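Local coordinates for fibrinogen binding protein (Staphylococcus aureus subsp. aureus Mu50, PDB 3DOA), which probably binds fibrinogen and belongs to the NFACT family, related to its N-terminal and middle domains, at residues N27-R39 with N44-S56. Residues are numbered along the deposited sequence; the frame is centred on the assembly and turned at random.
Sequences NQPDNDTILMVVR and NHQLLLSIHPNFS
I34, M36 and V38 pair with L49, L47 and H45 as the hydrogen-bonded positions of an antiparallel beta hairpin, the two central strands of a four-stranded sheet. Each pair exchanges two backbone bonds; the straightest runs from I34 N to L49 O (2.8 Å, 173° at the hydrogen), whereas L47 N meets M36 O from well above the carbonyl plane.

The tightly packed face bears I34, M36, L47 and L49. L49 CG lies anti to its own carbonyl carbon (chi1 -62°), and its CD1 branch lies 4.0 Å from both I34 CG2 and M36 CB, bridging two residues of the facing strand. F74 and F78 of helix 73-82 touch I34 and M36, joining this apolar patch to the helix. Farther along the same face, the H45 ring turns an edge to V38 O, with CD2 3.6 Å from that oxygen, and meets F17 edge-to-face.

The other face is more polar but still packed midway, where L35 CD1 rests against L48 CB at 3.9 Å, and V37 CG2 against N44 CB at 3.7 Å. The contact is loose at its solvent-exposed end: R39 reaches past N44 with its chain extended, and NH2 makes only a weak bond to N44 OD1 (3.3 Å), guanidinium and amide planes 66° apart.

Beside the other end, D30 OD1 closes an Asx turn with D32 N and also accepts from T33 OG1 (2.6 Å), the two donors arriving from opposite faces of the carboxylate. Backbone bonds and one apolar face thus carry the hairpin, while its polar side chains contribute little direct bonding between the strands.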
loop_
_atom_site.group_PDB
_atom_site.type_symbol
_atom_site.label_atom_id
_atom_site.label_comp_id
_atom_site.label_asym_id
_atom_site.label_seq_id
_atom_site.Cartn_x
_atom_site.Cartn_y
_atom_site.Cartn_z
ATOM N N ASN A 27 -8.136 1.005 -18.126
ATOM C CA ASN A 27 -7.379 1.947 -18.907
ATOM C C ASN A 27 -6.020 2.275 -18.314
ATOM O O ASN A 27 -5.652 1.771 -17.270
ATOM C CB ASN A 27 -8.179 3.196 -19.103
ATOM C CG ASN A 27 -9.532 2.918 -19.580
ATOM O OD1 ASN A 27 -9.804 2.981 -20.760
ATOM N ND2 ASN A 27 -10.405 2.593 -18.662
ATOM N N GLN A 28 -5.263 3.100 -19.029
ATOM C CA GLN A 28 -3.893 3.412 -18.684
ATOM C C GLN A 28 -3.774 4.836 -19.158
ATOM O O GLN A 28 -3.503 5.074 -20.314
ATOM C CB GLN A 28 -2.941 2.468 -19.447
ATOM C CG GLN A 28 -1.425 2.701 -19.269
ATOM C CD GLN A 28 -0.586 1.711 -20.058
ATOM O OE1 GLN A 28 -0.911 0.552 -20.115
ATOM N NE2 GLN A 28 0.483 2.161 -20.640
ATOM N N PRO A 29 -4.019 5.797 -18.279
ATOM C CA PRO A 29 -4.030 7.173 -18.770
ATOM C C PRO A 29 -2.668 7.757 -18.984
ATOM O O PRO A 29 -2.600 8.826 -19.584
ATOM C CB PRO A 29 -4.741 7.937 -17.670
ATOM C CG PRO A 29 -5.257 6.806 -16.704
ATOM C CD PRO A 29 -4.295 5.732 -16.843
ATOM N N ASP A 30 -1.615 7.081 -18.493
ATOM C CA ASP A 30 -0.207 7.447 -18.755
ATOM C C ASP A 30 0.720 6.265 -18.497
ATOM O O ASP A 30 0.263 5.209 -18.089
ATOM C CB ASP A 30 0.210 8.638 -17.883
ATOM C CG ASP A 30 0.266 8.298 -16.397
ATOM O OD1 ASP A 30 0.415 7.112 -15.994
ATOM O OD2 ASP A 30 0.151 9.233 -15.604
ATOM N N ASN A 31 2.025 6.453 -18.651
ATOM C CA ASN A 31 2.952 5.340 -18.503
ATOM C C ASN A 31 3.123 4.819 -17.127
ATOM O O ASN A 31 3.816 3.837 -16.950
ATOM C CB ASN A 31 4.322 5.727 -18.976
ATOM C CG ASN A 31 4.385 5.857 -20.444
ATOM O OD1 ASN A 31 4.359 6.993 -20.971
ATOM N ND2 ASN A 31 4.410 4.690 -21.156
ATOM N N ASP A 32 2.519 5.476 -16.149
ATOM C CA ASP A 32 2.743 5.161 -14.742
ATOM C C ASP A 32 1.466 4.720 -14.051
ATOM O O ASP A 32 1.474 4.470 -12.857
ATOM C CB ASP A 32 3.314 6.395 -14.023
ATOM C CG ASP A 32 4.765 6.742 -14.469
ATOM O OD1 ASP A 32 5.655 5.841 -14.429
ATOM O OD2 ASP A 32 5.016 7.928 -14.845
ATOM N N THR A 33 0.368 4.597 -14.787
ATOM C CA THR A 33 -0.901 4.484 -14.130
ATOM C C THR A 33 -1.875 3.554 -14.794
ATOM O O THR A 33 -2.100 3.617 -16.023
ATOM C CB THR A 33 -1.582 5.803 -14.149
ATOM O OG1 THR A 33 -0.672 6.801 -13.683
ATOM C CG2 THR A 33 -2.819 5.736 -13.277
ATOM N N ILE A 34 -2.477 2.713 -13.964
ATOM C CA ILE A 34 -3.557 1.867 -14.381
ATOM C C ILE A 34 -4.788 2.208 -13.584
ATOM O O ILE A 34 -4.789 2.314 -12.358
ATOM C CB ILE A 34 -3.210 0.353 -14.277
ATOM C CG1 ILE A 34 -2.344 -0.082 -15.469
ATOM C CG2 ILE A 34 -4.432 -0.514 -14.247
ATOM C CD1 ILE A 34 -2.950 0.253 -16.843
ATOM N N LEU A 35 -5.848 2.359 -14.353
ATOM C CA LEU A 35 -7.167 2.719 -13.912
ATOM C C LEU A 35 -8.008 1.495 -14.153
ATOM O O LEU A 35 -8.102 1.021 -15.282
ATOM C CB LEU A 35 -7.634 3.860 -14.807
ATOM C CG LEU A 35 -8.474 4.946 -14.162
ATOM C CD1 LEU A 35 -8.148 5.097 -12.642
ATOM C CD2 LEU A 35 -8.278 6.247 -14.975
ATOM N N MET A 36 -8.590 0.927 -13.120
ATOM C CA MET A 36 -9.261 -0.367 -13.296
ATOM C C MET A 36 -10.674 -0.174 -12.785
ATOM O O MET A 36 -10.829 -0.016 -11.579
ATOM C CB MET A 36 -8.470 -1.450 -12.556
ATOM C CG MET A 36 -9.270 -2.650 -12.116
ATOM S SD MET A 36 -8.320 -4.106 -11.411
ATOM C CE MET A 36 -6.899 -4.359 -12.530
ATOM N N VAL A 37 -11.701 -0.123 -13.659
ATOM C CA VAL A 37 -13.059 0.035 -13.088
ATOM C C VAL A 37 -13.766 -1.284 -12.693
ATOM O O VAL A 37 -13.843 -2.204 -13.460
ATOM C CB VAL A 37 -13.989 1.085 -13.763
ATOM C CG1 VAL A 37 -13.377 1.625 -14.999
ATOM C CG2 VAL A 37 -15.383 0.555 -13.944
ATOM N N VAL A 38 -14.186 -1.348 -11.433
ATOM C CA VAL A 38 -14.832 -2.475 -10.862
ATOM C C VAL A 38 -16.302 -2.173 -10.684
ATOM O O VAL A 38 -16.672 -1.190 -10.075
ATOM C CB VAL A 38 -14.239 -2.778 -9.520
ATOM C CG1 VAL A 38 -14.903 -4.033 -8.921
ATOM C CG2 VAL A 38 -12.749 -2.947 -9.699
ATOM N N ARG A 39 -17.135 -3.055 -11.212
ATOM C CA ARG A 39 -18.576 -2.893 -11.205
ATOM C C ARG A 39 -19.119 -3.893 -10.196
ATOM O O ARG A 39 -18.915 -5.076 -10.309
ATOM C CB ARG A 39 -19.099 -3.128 -12.597
ATOM C CG ARG A 39 -20.480 -2.668 -12.815
ATOM C CD ARG A 39 -20.968 -2.852 -14.283
ATOM N NE ARG A 39 -22.399 -2.535 -14.341
ATOM C CZ ARG A 39 -22.919 -1.435 -14.882
ATOM N NH1 ARG A 39 -24.255 -1.251 -14.854
ATOM N NH2 ARG A 39 -22.120 -0.533 -15.486
ATOM N N ASN A 44 -20.209 1.557 -10.994
ATOM C CA ASN A 44 -18.797 1.471 -11.256
ATOM C C ASN A 44 -17.994 2.170 -10.179
ATOM O O ASN A 44 -18.458 3.128 -9.554
ATOM C CB ASN A 44 -18.499 2.084 -12.617
ATOM C CG ASN A 44 -19.254 1.405 -13.730
ATOM O OD1 ASN A 44 -19.399 0.194 -13.738
ATOM N ND2 ASN A 44 -19.727 2.178 -14.679
ATOM N N HIS A 45 -16.778 1.670 -9.978
ATOM C CA HIS A 45 -15.787 2.225 -9.041
ATOM C C HIS A 45 -14.395 2.290 -9.721
ATOM O O HIS A 45 -13.940 1.307 -10.247
ATOM C CB HIS A 45 -15.759 1.368 -7.783
ATOM C CG HIS A 45 -17.076 1.291 -7.074
ATOM N ND1 HIS A 45 -17.440 2.164 -6.072
ATOM C CD2 HIS A 45 -18.116 0.443 -7.215
ATOM C CE1 HIS A 45 -18.646 1.864 -5.627
ATOM N NE2 HIS A 45 -19.076 0.816 -6.299
ATOM N N GLN A 46 -13.751 3.458 -9.755
ATOM C CA GLN A 46 -12.429 3.664 -10.399
ATOM C C GLN A 46 -11.257 3.444 -9.417
ATOM O O GLN A 46 -10.990 4.264 -8.568
ATOM C CB GLN A 46 -12.320 5.094 -10.902
ATOM C CG GLN A 46 -12.220 5.336 -12.357
ATOM C CD GLN A 46 -12.352 6.833 -12.676
ATOM O OE1 GLN A 46 -12.150 7.699 -11.789
ATOM N NE2 GLN A 46 -12.714 7.158 -13.940
ATOM N N LEU A 47 -10.559 2.332 -9.589
ATOM C CA LEU A 47 -9.423 1.934 -8.760
ATOM C C LEU A 47 -8.163 2.421 -9.468
ATOM O O LEU A 47 -7.903 2.043 -10.608
ATOM C CB LEU A 47 -9.400 0.411 -8.656
ATOM C CG LEU A 47 -8.492 -0.176 -7.608
ATOM C CD1 LEU A 47 -8.879 0.340 -6.241
ATOM C CD2 LEU A 47 -8.668 -1.642 -7.630
ATOM N N LEU A 48 -7.400 3.285 -8.825
ATOM C CA LEU A 48 -6.201 3.800 -9.437
ATOM C C LEU A 48 -5.018 3.155 -8.787
ATOM O O LEU A 48 -4.916 3.047 -7.539
ATOM C CB LEU A 48 -6.139 5.315 -9.308
ATOM C CG LEU A 48 -4.949 6.073 -9.937
ATOM C CD1 LEU A 48 -5.345 7.522 -10.362
ATOM C CD2 LEU A 48 -3.789 6.089 -8.995
ATOM N N LEU A 49 -4.149 2.697 -9.675
ATOM C CA LEU A 49 -2.960 1.969 -9.317
ATOM C C LEU A 49 -1.848 2.731 -10.002
ATOM O O LEU A 49 -1.778 2.690 -11.211
ATOM C CB LEU A 49 -3.032 0.515 -9.824
ATOM C CG LEU A 49 -4.142 -0.468 -9.333
ATOM C CD1 LEU A 49 -5.230 -0.711 -10.370
ATOM C CD2 LEU A 49 -3.592 -1.831 -8.970
ATOM N N SER A 50 -1.030 3.481 -9.255
ATOM C CA SER A 50 0.049 4.288 -9.847
ATOM C C SER A 50 1.328 3.715 -9.401
ATOM O O SER A 50 1.481 3.333 -8.298
ATOM C CB SER A 50 0.039 5.781 -9.434
ATOM O OG SER A 50 0.736 6.624 -10.395
ATOM N N ILE A 51 2.271 3.731 -10.292
ATOM C CA ILE A 51 3.546 3.083 -10.126
ATOM C C ILE A 51 4.555 4.253 -10.119
ATOM O O ILE A 51 5.766 4.046 -10.171
ATOM C CB ILE A 51 3.702 2.172 -11.386
ATOM C CG1 ILE A 51 4.873 1.213 -11.412
ATOM C CG2 ILE A 51 3.917 3.044 -12.700
ATOM C CD1 ILE A 51 5.364 1.017 -13.017
ATOM N N HIS A 52 4.041 5.491 -10.073
ATOM C CA HIS A 52 4.855 6.671 -10.301
ATOM C C HIS A 52 5.958 6.809 -9.217
ATOM O O HIS A 52 5.689 6.596 -8.016
ATOM C CB HIS A 52 3.947 7.877 -10.285
ATOM C CG HIS A 52 4.669 9.149 -10.520
ATOM N ND1 HIS A 52 4.768 9.723 -11.769
ATOM C CD2 HIS A 52 5.403 9.920 -9.689
ATOM C CE1 HIS A 52 5.496 10.823 -11.685
ATOM N NE2 HIS A 52 5.893 10.961 -10.433
ATOM N N PRO A 53 7.202 7.139 -9.629
ATOM C CA PRO A 53 8.382 7.073 -8.747
ATOM C C PRO A 53 8.263 7.918 -7.487
ATOM O O PRO A 53 8.778 7.556 -6.414
ATOM C CB PRO A 53 9.508 7.553 -9.618
ATOM C CG PRO A 53 8.875 8.187 -10.771
ATOM C CD PRO A 53 7.579 7.571 -10.977
ATOM N N ASN A 54 7.547 9.022 -7.599
ATOM C CA ASN A 54 7.189 9.774 -6.402
ATOM C C ASN A 54 5.866 9.427 -5.815
ATOM O O ASN A 54 5.803 9.240 -4.626
ATOM C CB ASN A 54 7.226 11.234 -6.746
ATOM C CG ASN A 54 8.589 11.635 -7.246
ATOM O OD1 ASN A 54 9.589 11.180 -6.669
ATOM N ND2 ASN A 54 8.656 12.433 -8.332
ATOM N N PHE A 55 4.832 9.262 -6.657
ATOM C CA PHE A 55 3.442 9.233 -6.200
ATOM C C PHE A 55 2.831 7.844 -6.146
ATOM O O PHE A 55 1.628 7.709 -5.926
ATOM C CB PHE A 55 2.587 10.091 -7.099
ATOM C CG PHE A 55 3.177 11.446 -7.395
ATOM C CD1 PHE A 55 4.068 12.047 -6.543
ATOM C CD2 PHE A 55 2.805 12.140 -8.547
ATOM C CE1 PHE A 55 4.573 13.281 -6.858
ATOM C CE2 PHE A 55 3.318 13.348 -8.835
ATOM C CZ PHE A 55 4.189 13.918 -8.001
ATOM N N SER A 56 3.642 6.813 -6.332
ATOM C CA SER A 56 3.137 5.447 -6.256
ATOM C C SER A 56 2.100 5.303 -5.194
ATOM O O SER A 56 2.344 5.758 -4.117
ATOM C CB SER A 56 4.248 4.499 -5.871
ATOM O OG SER A 56 4.563 3.709 -6.983
#